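Local coordinates for protein transcriptional regulator (LacI family) (PDB 3G85) that probably acts as a LacI-family transcription factor that binds cis-regulatory DNA and carries a periplasmic binding protein-like domain, at residues 69-74 and 91-96; 144-149 and 191-196. All blocks are in the same frame, centred on the assembly; numbering follows the deposited sequence.

Overall arrangement
Both contacts are largely buried, and each belongs to a different sheet of the two-lobed core, the first parallel, the second mixed: their centres lie about 31 Å apart on opposite sides of the chain's centre, and their nearest atoms are about 12 Å apart. Contact 1 (69-74 with 91-96) joins two neighbouring strands within one sheet, so main-chain hydrogen bonds carry it and aliphatic side chains fill in around them. Contact 2 (144-149 with 191-196) sets a helix against a strand of the other sheet. No direct hydrogen bond crosses it; stacked phenylalanines and a water between two asparagines do the work. It buries 263 Å², against 437 Å² for contact 1.

Contact 1: residues 69-74 and 91-96; sequences FDAAII and TLPIIL
Residues 71-74 and 94-96 run as adjacent parallel strands, axes 4.7 Å apart and 14° from parallel, with Ala-72, Ile-73 and Ile-74 in register with Ile-94, Ile-95 and Leu-96. Three backbone bonds join them: Ala-72 N gives to Pro-93 O, Ile-95 N to Ala-72 O and Ile-74 N to Ile-95 O, each 2.9 Å long. Ala-72 thus bonds through both its N-H and its C=O, to residues on either side of Ile-94, the pattern that defines a parallel bridge. On the face with Ala-72, the Ile-74 CG1 methylene sits 3.8 Å from Ile-94 CG2 and 3.9 Å from Leu-96 CD2. Ile-74 and Leu-96 lie side by side, whereas Ile-94 is crossed at a slant; its CG2, anti to the backbone N, is the branch that meets Ile-74.

The pair closes a beta-alpha-beta unit, strand 71-74, helix 79-87 and strand 94-97, a repeating element of this periplasmic binding protein-like fold. Ile-73 and Ile-95 point to the other face, where helix 245-260 packs through Cys-252 on Ile-73 and Val-256 on Ile-95.

At the entrance to the strands the contact passes to Leu-92 and Pro-93. Leu-92 CG stands between the backbone N and the carbonyl carbon (chi1 82°), and CD1 comes 3.4 Å from Phe-69 O and 4.1 Å from Ala-72 CB. Pro-93 CD approaches Asp-70 O at 3.2 Å. The Asp-70 side chain turns away from residues 91-96, and its OD2 accepts a hydrogen bond from Thr-13 N.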
loop_
_atom_site.group_PDB
_atom_site.type_symbol
_atom_site.label_atom_id
_atom_site.label_comp_id
_atom_site.label_asym_id
_atom_site.label_seq_id
_atom_site.Cartn_x
_atom_site.Cartn_y
_atom_site.Cartn_z
ATOM N N PHE A 69 -5.271 -24.294 7.446
ATOM C CA PHE A 69 -6.526 -23.653 7.110
ATOM C C PHE A 69 -6.969 -24.139 5.724
ATOM O O PHE A 69 -6.230 -24.844 5.063
ATOM C CB PHE A 69 -6.317 -22.152 7.107
ATOM C CG PHE A 69 -6.208 -21.567 8.476
ATOM C CD1 PHE A 69 -7.336 -21.425 9.270
ATOM C CD2 PHE A 69 -4.976 -21.167 8.978
ATOM C CE1 PHE A 69 -7.257 -20.856 10.543
ATOM C CE2 PHE A 69 -4.876 -20.594 10.276
ATOM C CZ PHE A 69 -6.008 -20.452 11.046
ATOM N N ASP A 70 -8.161 -23.767 5.298
ATOM C CA ASP A 70 -8.634 -24.134 3.960
ATOM C C ASP A 70 -7.993 -23.293 2.854
ATOM O O ASP A 70 -7.942 -23.725 1.698
ATOM C CB ASP A 70 -10.141 -24.044 3.891
ATOM C CG ASP A 70 -10.801 -25.031 4.832
ATOM O OD1 ASP A 70 -10.819 -26.237 4.489
ATOM O OD2 ASP A 70 -11.235 -24.606 5.924
ATOM N N ALA A 71 -7.528 -22.093 3.223
ATOM C CA ALA A 71 -6.845 -21.183 2.304
ATOM C C ALA A 71 -6.178 -20.091 3.127
ATOM O O ALA A 71 -6.539 -19.858 4.297
ATOM C CB ALA A 71 -7.849 -20.565 1.329
ATOM N N ALA A 72 -5.205 -19.412 2.530
ATOM C CA ALA A 72 -4.560 -18.295 3.223
ATOM C C ALA A 72 -4.314 -17.165 2.257
ATOM O O ALA A 72 -4.073 -17.403 1.073
ATOM C CB ALA A 72 -3.243 -18.732 3.828
ATOM N N ILE A 73 -4.323 -15.947 2.787
ATOM C CA ILE A 73 -3.938 -14.749 2.041
ATOM C C ILE A 73 -2.794 -14.168 2.858
ATOM O O ILE A 73 -2.955 -13.988 4.082
ATOM C CB ILE A 73 -5.068 -13.692 2.049
ATOM C CG1 ILE A 73 -6.371 -14.253 1.446
ATOM C CG2 ILE A 73 -4.610 -12.463 1.291
ATOM C CD1 ILE A 73 -7.647 -13.486 1.845
ATOM N N ILE A 74 -1.668 -13.855 2.215
ATOM C CA ILE A 74 -0.544 -13.249 2.937
ATOM C C ILE A 74 -0.497 -11.791 2.601
ATOM O O ILE A 74 -0.251 -11.449 1.448
ATOM C CB ILE A 74 0.800 -13.834 2.541
ATOM C CG1 ILE A 74 0.741 -15.354 2.355
ATOM C CG2 ILE A 74 1.864 -13.349 3.557
ATOM C CD1 ILE A 74 0.180 -16.183 3.515
ATOM N N THR A 91 -0.364 -27.521 1.053
ATOM C CA THR A 91 -1.610 -28.294 0.949
ATOM C C THR A 91 -2.896 -27.442 0.867
ATOM O O THR A 91 -4.018 -27.986 0.965
ATOM C CB THR A 91 -1.738 -29.289 2.152
ATOM O OG1 THR A 91 -1.938 -28.561 3.383
ATOM C CG2 THR A 91 -0.477 -30.204 2.269
ATOM N N LEU A 92 -2.730 -26.127 0.690
ATOM C CA LEU A 92 -3.849 -25.183 0.695
ATOM C C LEU A 92 -3.569 -24.042 -0.301
ATOM O O LEU A 92 -2.408 -23.669 -0.522
ATOM C CB LEU A 92 -4.100 -24.623 2.109
ATOM C CG LEU A 92 -3.241 -23.452 2.598
ATOM C CD1 LEU A 92 -3.805 -22.819 3.870
ATOM C CD2 LEU A 92 -1.783 -23.860 2.809
ATOM N N PRO A 93 -4.619 -23.491 -0.909
ATOM C CA PRO A 93 -4.408 -22.356 -1.808
ATOM C C PRO A 93 -3.911 -21.148 -1.012
ATOM O O PRO A 93 -4.457 -20.861 0.075
ATOM C CB PRO A 93 -5.805 -22.048 -2.324
ATOM C CG PRO A 93 -6.615 -23.285 -2.033
ATOM C CD PRO A 93 -6.035 -23.863 -0.806
ATOM N N ILE A 94 -2.913 -20.458 -1.562
ATOM C CA ILE A 94 -2.337 -19.256 -0.957
ATOM C C ILE A 94 -2.371 -18.108 -1.951
ATOM O O ILE A 94 -1.889 -18.233 -3.074
ATOM C CB ILE A 94 -0.862 -19.456 -0.510
ATOM C CG1 ILE A 94 -0.754 -20.584 0.543
ATOM C CG2 ILE A 94 -0.268 -18.117 -0.013
ATOM C CD1 ILE A 94 0.605 -20.759 1.201
ATOM N N ILE A 95 -2.946 -16.989 -1.530
ATOM C CA ILE A 95 -2.963 -15.771 -2.341
ATOM C C ILE A 95 -1.942 -14.774 -1.770
ATOM O O ILE A 95 -1.991 -14.444 -0.583
ATOM C CB ILE A 95 -4.342 -15.143 -2.313
ATOM C CG1 ILE A 95 -5.377 -16.198 -2.701
ATOM C CG2 ILE A 95 -4.441 -13.969 -3.301
ATOM C CD1 ILE A 95 -6.701 -15.672 -2.707
ATOM N N LEU A 96 -1.038 -14.297 -2.608
ATOM C CA LEU A 96 -0.120 -13.255 -2.210
ATOM C C LEU A 96 -0.761 -11.909 -2.506
ATOM O O LEU A 96 -1.306 -11.706 -3.587
ATOM C CB LEU A 96 1.196 -13.367 -2.979
ATOM C CG LEU A 96 1.896 -14.721 -2.805
ATOM C CD1 LEU A 96 3.268 -14.677 -3.573
ATOM C CD2 LEU A 96 2.087 -14.998 -1.330
#

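Contact 2: residues 144-149 and 191-196; sequences NRNKGF and ALFCNS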
loop_
_atom_site.group_PDB
_atom_site.type_symbol
_atom_site.label_atom_id
_atom_site.label_comp_id
_atom_site.label_asym_id
_atom_site.label_seq_id
_atom_site.Cartn_x
_atom_site.Cartn_y
_atom_site.Cartn_z
ATOM N N ASN A 144 8.647 0.212 -6.284
ATOM C CA ASN A 144 8.080 0.537 -7.588
ATOM C C ASN A 144 7.215 1.762 -7.598
ATOM O O ASN A 144 7.210 2.475 -8.583
ATOM C CB ASN A 144 7.349 -0.666 -8.186
ATOM C CG ASN A 144 8.308 -1.727 -8.619
ATOM O OD1 ASN A 144 9.486 -1.445 -8.835
ATOM N ND2 ASN A 144 7.835 -2.969 -8.707
ATOM N N ARG A 145 6.460 2.020 -6.516
ATOM C CA ARG A 145 5.672 3.260 -6.463
ATOM C C ARG A 145 6.606 4.469 -6.494
ATOM O O ARG A 145 6.340 5.487 -7.168
ATOM C CB ARG A 145 4.749 3.309 -5.215
ATOM C CG ARG A 145 3.530 2.423 -5.357
ATOM C CD ARG A 145 2.466 2.619 -4.263
ATOM N NE ARG A 145 2.819 2.274 -2.883
ATOM C CZ ARG A 145 2.685 1.074 -2.306
ATOM N NH1 ARG A 145 2.252 0.026 -2.983
ATOM N NH2 ARG A 145 3.000 0.924 -1.026
ATOM N N ASN A 146 7.703 4.364 -5.753
ATOM C CA ASN A 146 8.673 5.464 -5.731
ATOM C C ASN A 146 9.332 5.676 -7.087
ATOM O O ASN A 146 9.448 6.823 -7.554
ATOM C CB ASN A 146 9.742 5.218 -4.682
ATOM C CG ASN A 146 9.176 5.197 -3.278
ATOM O OD1 ASN A 146 8.110 5.740 -3.018
ATOM N ND2 ASN A 146 9.903 4.553 -2.359
ATOM N N LYS A 147 9.742 4.570 -7.693
ATOM C CA LYS A 147 10.374 4.565 -9.013
ATOM C C LYS A 147 9.429 5.160 -10.040
ATOM O O LYS A 147 9.845 5.979 -10.865
ATOM C CB LYS A 147 10.769 3.149 -9.444
ATOM C CG LYS A 147 11.818 2.460 -8.554
ATOM C CD LYS A 147 12.247 1.129 -9.190
ATOM C CE LYS A 147 13.461 0.541 -8.484
ATOM N NZ LYS A 147 13.240 -0.939 -8.434
ATOM N N GLY A 148 8.148 4.785 -9.965
ATOM C CA GLY A 148 7.138 5.362 -10.855
ATOM C C GLY A 148 7.081 6.888 -10.750
ATOM O O GLY A 148 6.995 7.582 -11.777
ATOM N N PHE A 149 7.125 7.411 -9.529
ATOM C CA PHE A 149 7.110 8.855 -9.316
ATOM C C PHE A 149 8.402 9.520 -9.837
ATOM O O PHE A 149 8.346 10.474 -10.606
ATOM C CB PHE A 149 6.912 9.224 -7.827
ATOM C CG PHE A 149 6.841 10.708 -7.587
ATOM C CD1 PHE A 149 5.692 11.405 -7.922
ATOM C CD2 PHE A 149 7.939 11.418 -7.054
ATOM C CE1 PHE A 149 5.587 12.778 -7.714
ATOM C CE2 PHE A 149 7.871 12.819 -6.867
ATOM C CZ PHE A 149 6.710 13.508 -7.209
ATOM N N ALA A 191 6.135 21.145 -4.972
ATOM C CA ALA A 191 5.392 19.895 -5.081
ATOM C C ALA A 191 5.988 18.924 -4.089
ATOM O O ALA A 191 7.216 18.889 -3.890
ATOM C CB ALA A 191 5.489 19.338 -6.488
ATOM N N LEU A 192 5.122 18.137 -3.449
ATOM C CA LEU A 192 5.576 17.161 -2.481
ATOM C C LEU A 192 4.829 15.845 -2.652
ATOM O O LEU A 192 3.615 15.820 -2.602
ATOM C CB LEU A 192 5.381 17.709 -1.048
ATOM C CG LEU A 192 5.730 16.714 0.077
ATOM C CD1 LEU A 192 7.237 16.413 0.132
ATOM C CD2 LEU A 192 5.236 17.250 1.419
ATOM N N PHE A 193 5.579 14.771 -2.859
ATOM C CA PHE A 193 5.048 13.418 -2.860
ATOM C C PHE A 193 5.291 12.749 -1.501
ATOM O O PHE A 193 6.423 12.708 -1.015
ATOM C CB PHE A 193 5.733 12.626 -3.967
ATOM C CG PHE A 193 5.367 11.165 -4.014
ATOM C CD1 PHE A 193 4.072 10.767 -4.398
ATOM C CD2 PHE A 193 6.325 10.202 -3.742
ATOM C CE1 PHE A 193 3.748 9.420 -4.507
ATOM C CE2 PHE A 193 6.000 8.811 -3.839
ATOM C CZ PHE A 193 4.704 8.445 -4.212
ATOM N N CYS A 194 4.238 12.213 -0.892
ATOM C CA CYS A 194 4.415 11.418 0.343
ATOM C C CYS A 194 4.004 9.993 0.044
ATOM O O CYS A 194 2.925 9.775 -0.492
ATOM C CB CYS A 194 3.556 11.955 1.486
ATOM S SG CYS A 194 3.922 13.668 1.972
ATOM N N ASN A 195 4.838 9.028 0.376
ATOM C CA ASN A 195 4.488 7.653 -0.006
ATOM C C ASN A 195 3.593 6.972 1.037
ATOM O O ASN A 195 3.383 5.753 0.980
ATOM C CB ASN A 195 5.731 6.808 -0.409
ATOM C CG ASN A 195 6.584 6.363 0.780
ATOM O OD1 ASN A 195 6.461 6.879 1.881
ATOM N ND2 ASN A 195 7.470 5.379 0.547
ATOM N N SER A 196 3.075 7.754 1.987
ATOM C CA SER A 196 1.951 7.267 2.813
ATOM C C SER A 196 1.068 8.450 3.197
ATOM O O SER A 196 1.545 9.602 3.326
ATOM C CB SER A 196 2.428 6.477 4.052
ATOM O OG SER A 196 2.536 7.291 5.200
HETATM O O HOH W 1 6.592 3.898 -1.810
#
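The rings of Phe-149 and Phe-193 form an offset stack, with centroids 4.4 Å apart and planes 9° from parallel. Phe-193 CB lies over one face of the Phe-149 ring, while Phe-149 CG lies over one face of the Phe-193 ring, displaced toward the rim; Asn-146 OD1 meets the edge of the latter ring in its plane, near CE2. This is helix-on-sheet packing in the periplasmic binding protein-like fold: segment 144-149 of helix 140-155 runs nearly antiparallel to strand 191-194, at 163°. Both phenylalanines have CG anti to the backbone N, and the side chains slide past each other in opposite directions. Each CB lies over the other ring in a CH-pi contact, Phe-193 CB 3.6 Å from the Phe-149 ring centroid. Ala-118 of helix 111-124 touches both phenylalanine side chains.

Beyond the stack, Arg-145 reaches Asn-111 OD1 through NH1 and a bound glycerol, probably from the crystallisation liquor, through NH2. The Asn-195 amide is anchored by OD1, which accepts from Thr-135 N. Asn-146 OD1 and Asn-195 ND2 stand 3.6 Å apart, and one water bridges them, donating to Asn-146 OD1 at 2.7 Å and accepting from Asn-195 ND2 at 2.9 Å.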